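Local coordinates for 5-cytosine DNA methyltransferase (Entamoeba histolytica, PDB 3QV2), which probably transfers methyl groups from S-adenosyl-L-methionine to carbon 5 of cytosine in DNA or tRNA, at residues P103-V108 against S137-E142; L133-L138 against D156-P161. One frame throughout, in Å; residues are numbered along the deposited sequence.

Along the chain the four segments run 103-108, 133-138, 137-142 and 156-161, so the two contacts interleave rather than nest: contact 2 starts inside the span closed by contact 1 and ends beyond it. Contact 1 closes a 28-residue excursion through strand 125-130 and joins helices 106-115 and 138-149. Contact 2 closes a 17-residue excursion through helix 138-149 and joins the loop before that helix to edge strand 153-159. Ser137 and Leu138 belong to both, and the contacts touch directly, with Val139 CG1 4.0 Å from Phe134 CE1. Together they tie two helices of one layer to the antiparallel end of the central sheet.

Contact 1 of 2, residues P103-V108 against S137-E142; sequences PRAKSV and SLVFKE
Val139 reaches across with both branches of its fork, and each branch has its own partner. Its CG1 lies 4.0 Å from Val108 CG1, while its CG2 lies 4.1 Å from Ala105 CB. All three side chains set out toward the facing segment and all three residues are buried; both contacts join aliphatic carbons, at separations normal for methyl groups in van der Waals contact. Because Ala105 and Val108 are three residues apart on a helical path, they present adjacent methyls on one side of it. On Val139, CG1 stands anti to the backbone N (chi1 170°) and CG2 anti to the carbonyl carbon, which spreads the two methyls over that pair. The interface is small, 89 Å² summed over both sides, and the backbones stay well apart, the closest CA atoms being those of Ala105 and Val139 at 7.5 Å.

A second shell sets the start of helix 138-149. Ser137 is its N-cap: Ser137 OG accepts from Phe140 N at 3.0 Å with an N-H...O angle of 165°, a nearly straight bond that satisfies one amide of the first turn. Asp99 OD2 takes the Leu138 amide, so the N-H groups on both sides of Val139 in the sequence are engaged. Further along, Leu109 of helix 106-115 also touches Val139, and a salt bridge from Glu142 OE2 to Arg113 NE joins the same two helices.

Ser107, between the two contacting residues of its segment, touches the bound S-adenosyl-L-homocysteine, whereas the side chain of Val108 stays about 9 Å from that ligand. The arrangement is helix-to-helix packing of neighbouring helices in the Rossmann-like fold of class I methyltransferases, just behind the cofactor pocket.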
ATOM      1  N   PRO A 103      18.417   9.073   5.176  1.00 29.55           N
ATOM      2  CA  PRO A 103      18.554   7.910   6.060  1.00 29.45           C
ATOM      3  C   PRO A 103      17.409   6.903   5.929  1.00 26.22           C
ATOM      4  O   PRO A 103      17.613   5.720   6.196  1.00 26.34           O
ATOM      5  CB  PRO A 103      18.572   8.530   7.465  1.00 31.28           C
ATOM      6  CG  PRO A 103      18.025   9.912   7.299  1.00 32.58           C
ATOM      7  CD  PRO A 103      18.425  10.340   5.925  1.00 32.52           C
ATOM      8  N   ARG A 104      16.229   7.362   5.521  1.00 21.43           N
ATOM      9  CA  ARG A 104      15.077   6.475   5.382  1.00 21.53           C
ATOM     10  C   ARG A 104      15.161   5.624   4.118  1.00 19.73           C
ATOM     11  O   ARG A 104      14.366   4.705   3.924  1.00 21.04           O
ATOM     12  CB  ARG A 104      13.769   7.266   5.392  1.00 19.28           C
ATOM     13  CG  ARG A 104      13.576   8.134   6.624  1.00 24.71           C
ATOM     14  CD  ARG A 104      13.580   9.604   6.252  1.00 24.58           C
ATOM     15  NE  ARG A 104      12.299  10.243   6.527  1.00 26.67           N
ATOM     16  CZ  ARG A 104      11.909  11.398   5.999  1.00 24.65           C
ATOM     17  NH1 ARG A 104      12.694  12.047   5.150  1.00 19.02           N
ATOM     18  NH2 ARG A 104      10.724  11.903   6.314  1.00 26.68           N
ATOM     19  N   ALA A 105      16.123   5.938   3.257  1.00 21.17           N
ATOM     20  CA  ALA A 105      16.336   5.172   2.036  1.00 20.42           C
ATOM     21  C   ALA A 105      17.486   4.188   2.218  1.00 19.24           C
ATOM     22  O   ALA A 105      17.745   3.351   1.354  1.00 22.60           O
ATOM     23  CB  ALA A 105      16.614   6.103   0.869  1.00 17.35           C
ATOM     24  N   LYS A 106      18.167   4.299   3.354  1.00 18.00           N
ATOM     25  CA  LYS A 106      19.344   3.485   3.640  1.00 18.01           C
ATOM     26  C   LYS A 106      19.051   1.988   3.579  1.00 15.95           C
ATOM     27  O   LYS A 106      19.882   1.203   3.118  1.00 16.33           O
ATOM     28  CB  LYS A 106      19.920   3.856   5.009  1.00 22.62           C
ATOM     29  CG  LYS A 106      21.278   3.245   5.307  1.00 26.52           C
ATOM     30  CD  LYS A 106      21.879   3.829   6.576  1.00 29.84           C
ATOM     31  CE  LYS A 106      23.275   3.287   6.833  1.00 31.98           C
ATOM     32  NZ  LYS A 106      23.270   1.815   7.053  1.00 32.93           N
ATOM     33  N   SER A 107      17.868   1.594   4.039  1.00 13.05           N
ATOM     34  CA  SER A 107      17.498   0.183   4.073  1.00 13.73           C
ATOM     35  C   SER A 107      17.318  -0.421   2.679  1.00 15.70           C
ATOM     36  O   SER A 107      17.789  -1.526   2.413  1.00 17.42           O
ATOM     37  CB  SER A 107      16.234  -0.022   4.915  1.00 10.56           C
ATOM     38  OG  SER A 107      15.206   0.870   4.519  1.00 17.76           O
ATOM     39  N   VAL A 108      16.643   0.305   1.793  1.00 13.69           N
ATOM     40  CA  VAL A 108      16.364  -0.207   0.454  1.00 14.23           C
ATOM     41  C   VAL A 108      17.613  -0.200  -0.425  1.00 14.94           C
ATOM     42  O   VAL A 108      17.778  -1.060  -1.290  1.00 15.44           O
ATOM     43  CB  VAL A 108      15.226   0.572  -0.238  1.00 12.83           C
ATOM     44  CG1 VAL A 108      15.684   1.973  -0.607  1.00 14.23           C
ATOM     45  CG2 VAL A 108      14.743  -0.180  -1.471  1.00  9.82           C
ATOM     46  N   SER A 137      13.493   9.003  -8.789  1.00 20.34           N
ATOM     47  CA  SER A 137      14.486   9.188  -7.735  1.00 18.58           C
ATOM     48  C   SER A 137      15.858   8.660  -8.134  1.00 17.95           C
ATOM     49  O   SER A 137      15.971   7.753  -8.959  1.00 17.68           O
ATOM     50  CB  SER A 137      14.031   8.513  -6.438  1.00 17.82           C
ATOM     51  OG  SER A 137      13.988   7.104  -6.582  1.00 19.49           O
ATOM     52  N   LEU A 138      16.900   9.237  -7.544  1.00 16.66           N
ATOM     53  CA  LEU A 138      18.254   8.741  -7.738  1.00 19.81           C
ATOM     54  C   LEU A 138      18.383   7.367  -7.095  1.00 20.06           C
ATOM     55  O   LEU A 138      19.194   6.545  -7.519  1.00 17.54           O
ATOM     56  CB  LEU A 138      19.275   9.704  -7.130  1.00 21.79           C
ATOM     57  CG  LEU A 138      19.434  11.055  -7.829  1.00 26.81           C
ATOM     58  CD1 LEU A 138      20.329  11.984  -7.017  1.00 29.78           C
ATOM     59  CD2 LEU A 138      19.977  10.864  -9.239  1.00 26.62           C
ATOM     60  N   VAL A 139      17.576   7.129  -6.067  1.00 18.65           N
ATOM     61  CA  VAL A 139      17.570   5.843  -5.382  1.00 17.11           C
ATOM     62  C   VAL A 139      17.164   4.718  -6.324  1.00 15.61           C
ATOM     63  O   VAL A 139      17.862   3.712  -6.439  1.00 15.72           O
ATOM     64  CB  VAL A 139      16.622   5.849  -4.169  1.00 21.66           C
ATOM     65  CG1 VAL A 139      16.438   4.433  -3.630  1.00 17.58           C
ATOM     66  CG2 VAL A 139      17.145   6.785  -3.089  1.00 21.89           C
ATOM     67  N   PHE A 140      16.032   4.885  -6.999  1.00 12.88           N
ATOM     68  CA  PHE A 140      15.557   3.858  -7.919  1.00 14.85           C
ATOM     69  C   PHE A 140      16.413   3.772  -9.177  1.00 17.56           C
ATOM     70  O   PHE A 140      16.593   2.690  -9.735  1.00 18.10           O
ATOM     71  CB  PHE A 140      14.092   4.075  -8.301  1.00 10.21           C
ATOM     72  CG  PHE A 140      13.574   3.061  -9.279  1.00 10.88           C
ATOM     73  CD1 PHE A 140      13.261   3.424 -10.578  1.00 15.57           C
ATOM     74  CD2 PHE A 140      13.424   1.738  -8.902  1.00 13.47           C
ATOM     75  CE1 PHE A 140      12.791   2.488 -11.478  1.00 17.85           C
ATOM     76  CE2 PHE A 140      12.957   0.797  -9.797  1.00 14.72           C
ATOM     77  CZ  PHE A 140      12.639   1.172 -11.086  1.00 17.02           C
ATOM     78  N   LYS A 141      16.934   4.910  -9.625  1.00 16.79           N
ATOM     79  CA  LYS A 141      17.826   4.925 -10.778  1.00 13.79           C
ATOM     80  C   LYS A 141      18.965   3.939 -10.553  1.00 14.98           C
ATOM     81  O   LYS A 141      19.349   3.195 -11.454  1.00 13.82           O
ATOM     82  CB  LYS A 141      18.389   6.328 -11.014  1.00 18.55           C
ATOM     83  CG  LYS A 141      19.427   6.385 -12.123  1.00 20.86           C
ATOM     84  CD  LYS A 141      20.056   7.764 -12.229  1.00 25.93           C
ATOM     85  CE  LYS A 141      21.201   7.779 -13.231  1.00 29.50           C
ATOM     86  NZ  LYS A 141      20.745   7.461 -14.614  1.00 31.37           N
ATOM     87  N   GLU A 142      19.494   3.936  -9.333  1.00 14.40           N
ATOM     88  CA  GLU A 142      20.581   3.038  -8.966  1.00 16.87           C
ATOM     89  C   GLU A 142      20.082   1.603  -8.823  1.00 19.39           C
ATOM     90  O   GLU A 142      20.728   0.665  -9.289  1.00 22.54           O
ATOM     91  CB  GLU A 142      21.240   3.508  -7.667  1.00 17.84           C
ATOM     92  CG  GLU A 142      22.473   2.718  -7.265  1.00 21.53           C
ATOM     93  CD  GLU A 142      23.152   3.295  -6.038  1.00 26.16           C
ATOM     94  OE1 GLU A 142      22.762   4.400  -5.605  1.00 30.48           O
ATOM     95  OE2 GLU A 142      24.076   2.645  -5.507  1.00 26.91           O
TER

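Contact 2 of 2, residues L133-L138 against D156-P161; sequences LFKESL and DIICSP
Lys135 crosses to the edge strand to meet Ile158 with its shaft and Asp156 with its tip. Its CB starts out toward the strand, and CG stands anti to the backbone N (chi1 174°), beginning a run of three extended torsions. Tyr173 of the neighbouring strand 172-178 also touches this side chain. At CD the lysine meets Ile158 CD1, 4.0 Å away, and the two side chains pass at an oblique angle. CE comes next, 4.1 Å from Asp156 OD2, and the chain then bends at its last torsion (chi4 58°) to deliver the ammonium. NZ donates to Asp156 OD2 at 2.9 Å, forming a salt bridge; it arrives on the syn side of that oxygen, 26° out of the carboxylate plane, with the two side chains crossing at about a right angle. One carboxylate oxygen carries the bridge, since Asp156 OD1 lies 4.5 Å from Lys135 NZ.

Asp156 and Ile158 lie two residues apart on strand 153-159 and both set out from it toward the lysine's segment; Ile157 between them points away and packs on Leu317 of helix 311-321. Behind Lys135 its own turn is held together at Phe134 O, which accepts from Ser137 N at 3.0 Å and, in the carbonyl plane on a lone pair, from Ser137 OG at 2.7 Å.

Asp156 OD2 is also hydrogen-bonded to Tyr173 OH, so a tyrosine and a lysine grip the same oxygen. Both would be expected to draw negative charge onto OD2 and to favour the ionised carboxylate. With both charged residues partly exposed, solvent probably screens the ion pair to some extent, and the contact of Lys135 CD with Ile158 CD1 adds a small apolar component.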
ATOM      1  N   LEU A 133       6.791   9.519  -7.623  1.00 14.82           N
ATOM      2  CA  LEU A 133       8.078  10.208  -7.709  1.00 16.09           C
ATOM      3  C   LEU A 133       9.278   9.287  -7.496  1.00 17.82           C
ATOM      4  O   LEU A 133      10.401   9.628  -7.864  1.00 18.99           O
ATOM      5  CB  LEU A 133       8.132  11.384  -6.730  1.00 14.41           C
ATOM      6  CG  LEU A 133       7.350  12.631  -7.154  1.00 17.43           C
ATOM      7  CD1 LEU A 133       7.398  13.698  -6.072  1.00 16.66           C
ATOM      8  CD2 LEU A 133       7.898  13.165  -8.466  1.00 20.61           C
ATOM      9  N   PHE A 134       9.039   8.124  -6.901  1.00 15.37           N
ATOM     10  CA  PHE A 134      10.103   7.146  -6.696  1.00 15.48           C
ATOM     11  C   PHE A 134      10.714   6.755  -8.036  1.00 16.74           C
ATOM     12  O   PHE A 134      11.917   6.516  -8.138  1.00 16.36           O
ATOM     13  CB  PHE A 134       9.557   5.909  -5.983  1.00 14.64           C
ATOM     14  CG  PHE A 134      10.603   4.879  -5.661  1.00 12.04           C
ATOM     15  CD1 PHE A 134      11.601   5.151  -4.741  1.00 13.14           C
ATOM     16  CD2 PHE A 134      10.578   3.633  -6.265  1.00 11.96           C
ATOM     17  CE1 PHE A 134      12.561   4.204  -4.437  1.00 11.50           C
ATOM     18  CE2 PHE A 134      11.534   2.682  -5.965  1.00 11.54           C
ATOM     19  CZ  PHE A 134      12.526   2.968  -5.050  1.00 10.50           C
ATOM     20  N   LYS A 135       9.871   6.702  -9.061  1.00 16.61           N
ATOM     21  CA  LYS A 135      10.303   6.354 -10.409  1.00 17.60           C
ATOM     22  C   LYS A 135      11.413   7.276 -10.913  1.00 19.46           C
ATOM     23  O   LYS A 135      12.260   6.863 -11.706  1.00 20.84           O
ATOM     24  CB  LYS A 135       9.112   6.392 -11.370  1.00 18.80           C
ATOM     25  CG  LYS A 135       9.471   6.188 -12.833  1.00 21.92           C
ATOM     26  CD  LYS A 135       8.238   6.278 -13.717  1.00 28.02           C
ATOM     27  CE  LYS A 135       8.605   6.166 -15.187  1.00 33.30           C
ATOM     28  NZ  LYS A 135       9.313   4.889 -15.481  1.00 37.54           N
ATOM     29  N   GLU A 136      11.408   8.521 -10.447  1.00 24.56           N
ATOM     30  CA  GLU A 136      12.385   9.509 -10.899  1.00 27.67           C
ATOM     31  C   GLU A 136      13.517   9.735  -9.899  1.00 26.47           C
ATOM     32  O   GLU A 136      14.398  10.563 -10.133  1.00 28.96           O
ATOM     33  CB  GLU A 136      11.695  10.843 -11.203  1.00 29.87           C
ATOM     34  CG  GLU A 136      11.683  11.220 -12.676  1.00 36.75           C
ATOM     35  CD  GLU A 136      10.733  10.365 -13.490  1.00 41.96           C
ATOM     36  OE1 GLU A 136       9.562  10.218 -13.078  1.00 44.11           O
ATOM     37  OE2 GLU A 136      11.155   9.838 -14.540  1.00 44.23           O
ATOM     38  N   SER A 137      13.493   9.003  -8.789  1.00 20.34           N
ATOM     39  CA  SER A 137      14.486   9.188  -7.735  1.00 18.58           C
ATOM     40  C   SER A 137      15.858   8.660  -8.134  1.00 17.95           C
ATOM     41  O   SER A 137      15.971   7.753  -8.959  1.00 17.68           O
ATOM     42  CB  SER A 137      14.031   8.513  -6.438  1.00 17.82           C
ATOM     43  OG  SER A 137      13.988   7.104  -6.582  1.00 19.49           O
ATOM     44  N   LEU A 138      16.900   9.237  -7.544  1.00 16.66           N
ATOM     45  CA  LEU A 138      18.254   8.741  -7.738  1.00 19.81           C
ATOM     46  C   LEU A 138      18.383   7.367  -7.095  1.00 20.06           C
ATOM     47  O   LEU A 138      19.194   6.545  -7.519  1.00 17.54           O
ATOM     48  CB  LEU A 138      19.275   9.704  -7.130  1.00 21.79           C
ATOM     49  CG  LEU A 138      19.434  11.055  -7.829  1.00 26.81           C
ATOM     50  CD1 LEU A 138      20.329  11.984  -7.017  1.00 29.78           C
ATOM     51  CD2 LEU A 138      19.977  10.864  -9.239  1.00 26.62           C
ATOM     52  N   ASP A 156       7.505  -1.739 -15.267  1.00 20.08           N
ATOM     53  CA  ASP A 156       6.953  -0.844 -14.259  1.00 20.09           C
ATOM     54  C   ASP A 156       5.678  -0.164 -14.746  1.00 19.57           C
ATOM     55  O   ASP A 156       5.432  -0.074 -15.949  1.00 19.79           O
ATOM     56  CB  ASP A 156       7.994   0.201 -13.855  1.00 20.21           C
ATOM     57  CG  ASP A 156       8.483   1.021 -15.034  1.00 20.65           C
ATOM     58  OD1 ASP A 156       8.252   0.601 -16.188  1.00 22.98           O
ATOM     59  OD2 ASP A 156       9.103   2.081 -14.811  1.00 15.97           O
ATOM     60  N   ILE A 157       4.869   0.313 -13.808  1.00 19.20           N
ATOM     61  CA  ILE A 157       3.621   0.979 -14.156  1.00 21.54           C
ATOM     62  C   ILE A 157       3.160   1.931 -13.059  1.00 19.65           C
ATOM     63  O   ILE A 157       3.291   1.638 -11.871  1.00 18.08           O
ATOM     64  CB  ILE A 157       2.494  -0.040 -14.440  1.00 22.51           C
ATOM     65  CG1 ILE A 157       1.240   0.677 -14.945  1.00 23.51           C
ATOM     66  CG2 ILE A 157       2.181  -0.855 -13.193  1.00 22.01           C
ATOM     67  CD1 ILE A 157       0.080  -0.250 -15.241  1.00 23.79           C
ATOM     68  N   ILE A 158       2.634   3.077 -13.473  1.00 18.54           N
ATOM     69  CA  ILE A 158       1.984   4.003 -12.560  1.00 15.11           C
ATOM     70  C   ILE A 158       0.483   3.941 -12.809  1.00 14.98           C
ATOM     71  O   ILE A 158       0.015   4.292 -13.893  1.00 22.01           O
ATOM     72  CB  ILE A 158       2.470   5.448 -12.776  1.00 15.21           C
ATOM     73  CG1 ILE A 158       3.954   5.568 -12.432  1.00 13.31           C
ATOM     74  CG2 ILE A 158       1.649   6.416 -11.941  1.00 15.30           C
ATOM     75  CD1 ILE A 158       4.501   6.974 -12.574  1.00 15.96           C
ATOM     76  N   CYS A 159      -0.271   3.484 -11.815  1.00 13.12           N
ATOM     77  CA  CYS A 159      -1.713   3.342 -11.975  1.00 13.74           C
ATOM     78  C   CYS A 159      -2.464   3.550 -10.665  1.00 14.76           C
ATOM     79  O   CYS A 159      -1.861   3.615  -9.595  1.00 12.89           O
ATOM     80  CB  CYS A 159      -2.055   1.972 -12.567  1.00 11.94           C
ATOM     81  SG  CYS A 159      -1.605   0.575 -11.516  1.00 26.26           S
ATOM     82  N   SER A 160      -3.787   3.645 -10.763  1.00 16.75           N
ATOM     83  CA  SER A 160      -4.637   3.894  -9.605  1.00 16.34           C
ATOM     84  C   SER A 160      -5.763   2.865  -9.552  1.00 19.23           C
ATOM     85  O   SER A 160      -6.154   2.318 -10.583  1.00 19.82           O
ATOM     86  CB  SER A 160      -5.215   5.311  -9.674  1.00 18.65           C
ATOM     87  OG  SER A 160      -6.044   5.591  -8.562  1.00 21.34           O
ATOM     88  N   PRO A 161      -6.282   2.588  -8.345  1.00 18.47           N
ATOM     89  CA  PRO A 161      -7.373   1.621  -8.177  1.00 19.09           C
ATOM     90  C   PRO A 161      -8.586   1.934  -9.052  1.00 20.93           C
ATOM     91  O   PRO A 161      -9.287   1.013  -9.471  1.00 20.71           O
ATOM     92  CB  PRO A 161      -7.736   1.764  -6.697  1.00 19.85           C
ATOM     93  CG  PRO A 161      -6.467   2.200  -6.052  1.00 18.91           C
ATOM     94  CD  PRO A 161      -5.801   3.105  -7.051  1.00 18.49           C
TER